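Local coordinates for 28 kDa product (Pseudomonas syringae pv. phaseolicola, PDB 1UKF), which is an autocleaving cysteine protease and avirulence protein that interacts with PBS1 in infected plant cells and probably impairs defence in plants lacking matching resistance genes, at residues S22-W25 / L26-S30. Residues are numbered along the deposited sequence; the frame is centred on the assembly and turned at random.
Sequences STEW and LVMSS
With CG of Trp25 anti to the backbone N (chi1 -179°) and its ring standing roughly perpendicular to the plane of CA, CB and CG (chi2 85°), the indole leans out from the helix toward its C-terminal end, where Ser29 meets it. The CB of Ser29 stands over one face of the six-membered ring, 3.7 Å from the ring centroid and almost on the ring normal, a CH-pi contact made just after the chain has left the helix. Leu26 reaches the same indole from another direction: its side chain crosses that of Trp25 at about a right angle, and its CD2 lies 4.0 Å from Trp25 CZ3. On the five-membered ring the approach is looser, Met28 SD sitting obliquely 5.4 Å from the centroid in a Met-aromatic contact. The bends at chi2 and chi3 of Met28 fold this chain back against the last turn, and SD packs 3.6 Å from Trp25 CA.

Three successive backbone bonds hold the turn: Leu26 N to Ser22 O, Val27 N to Thr23 O and, longer at 3.2 Å, Met28 N to Glu24 O. Met28 is the first residue to abandon helical angles, and although Ser29 N comes within 2.7 Å of Trp25 O, the angle is too poor for a further bond.

The polar ends are met by other parts of the fold. Trp25 NE1 donates to Glu152 and its ring stacks with Phe146, while the buried carboxylate of Glu24 is shared between a salt bridge to Arg54 and a hydrogen bond to His40. This is the C-terminal end of helix 18-27, whose first residue is the active-site Cys18; packed against strand 130-139, which carries His132, it is the central helix of the papain-like fold.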
loop_
_atom_site.group_PDB
_atom_site.type_symbol
_atom_site.label_atom_id
_atom_site.label_comp_id
_atom_site.label_asym_id
_atom_site.label_seq_id
_atom_site.Cartn_x
_atom_site.Cartn_y
_atom_site.Cartn_z
ATOM N N SER A 22 -1.292 6.261 1.954
ATOM C CA SER A 22 -0.392 5.464 1.133
ATOM C C SER A 22 -0.004 6.221 -0.128
ATOM O O SER A 22 1.149 6.166 -0.564
ATOM C CB SER A 22 -1.043 4.127 0.772
ATOM O OG SER A 22 -1.171 3.318 1.926
ATOM N N THR A 23 -0.960 6.934 -0.716
ATOM C CA THR A 23 -0.666 7.696 -1.921
ATOM C C THR A 23 0.236 8.884 -1.583
ATOM O O THR A 23 1.151 9.203 -2.344
ATOM C CB THR A 23 -1.959 8.170 -2.611
ATOM O OG1 THR A 23 -2.753 7.026 -2.953
ATOM C CG2 THR A 23 -1.638 8.929 -3.892
ATOM N N GLU A 24 -0.000 9.528 -0.441
ATOM C CA GLU A 24 0.845 10.648 -0.028
ATOM C C GLU A 24 2.269 10.121 0.173
ATOM O O GLU A 24 3.239 10.771 -0.212
ATOM C CB GLU A 24 0.306 11.273 1.267
ATOM C CG GLU A 24 1.188 12.360 1.901
ATOM C CD GLU A 24 1.316 13.624 1.064
ATOM O OE1 GLU A 24 0.588 13.778 0.060
ATOM O OE2 GLU A 24 2.151 14.481 1.427
ATOM N N TRP A 25 2.398 8.933 0.759
ATOM C CA TRP A 25 3.722 8.351 0.964
ATOM C C TRP A 25 4.386 8.116 -0.394
ATOM O O TRP A 25 5.575 8.383 -0.559
ATOM C CB TRP A 25 3.623 7.023 1.722
ATOM C CG TRP A 25 4.964 6.387 1.976
ATOM C CD1 TRP A 25 5.814 6.640 3.017
ATOM C CD2 TRP A 25 5.614 5.410 1.157
ATOM N NE1 TRP A 25 6.951 5.878 2.897
ATOM C CE2 TRP A 25 6.856 5.112 1.764
ATOM C CE3 TRP A 25 5.270 4.753 -0.033
ATOM C CZ2 TRP A 25 7.753 4.185 1.224
ATOM C CZ3 TRP A 25 6.159 3.831 -0.570
ATOM C CH2 TRP A 25 7.386 3.554 0.059
ATOM N N LEU A 26 3.628 7.616 -1.368
ATOM C CA LEU A 26 4.185 7.371 -2.693
ATOM C C LEU A 26 4.740 8.655 -3.295
ATOM O O LEU A 26 5.815 8.649 -3.898
ATOM C CB LEU A 26 3.124 6.787 -3.632
ATOM C CG LEU A 26 2.817 5.292 -3.492
ATOM C CD1 LEU A 26 1.652 4.912 -4.399
ATOM C CD2 LEU A 26 4.055 4.478 -3.855
ATOM N N VAL A 27 4.012 9.754 -3.122
ATOM C CA VAL A 27 4.443 11.038 -3.659
ATOM C C VAL A 27 5.778 11.498 -3.081
ATOM O O VAL A 27 6.626 12.009 -3.811
ATOM C CB VAL A 27 3.379 12.131 -3.410
ATOM C CG1 VAL A 27 3.923 13.500 -3.817
ATOM C CG2 VAL A 27 2.120 11.811 -4.203
ATOM N N MET A 28 5.981 11.311 -1.781
ATOM C CA MET A 28 7.240 11.743 -1.184
ATOM C C MET A 28 8.081 10.619 -0.581
ATOM O O MET A 28 8.824 10.829 0.377
ATOM C CB MET A 28 6.979 12.842 -0.145
ATOM C CG MET A 28 5.717 12.671 0.687
ATOM S SD MET A 28 5.748 11.234 1.763
ATOM C CE MET A 28 6.833 11.822 3.067
ATOM N N SER A 29 7.997 9.436 -1.181
ATOM C CA SER A 29 8.736 8.272 -0.704
ATOM C C SER A 29 10.253 8.419 -0.792
ATOM O O SER A 29 10.985 7.718 -0.097
ATOM C CB SER A 29 8.298 7.022 -1.475
ATOM O OG SER A 29 8.451 7.204 -2.872
ATOM N N SER A 30 10.724 9.334 -1.633
ATOM C CA SER A 30 12.161 9.534 -1.795
ATOM C C SER A 30 12.696 10.732 -1.021
ATOM O O SER A 30 13.894 11.019 -1.072
ATOM C CB SER A 30 12.502 9.712 -3.275
ATOM O OG SER A 30 11.965 10.928 -3.768
#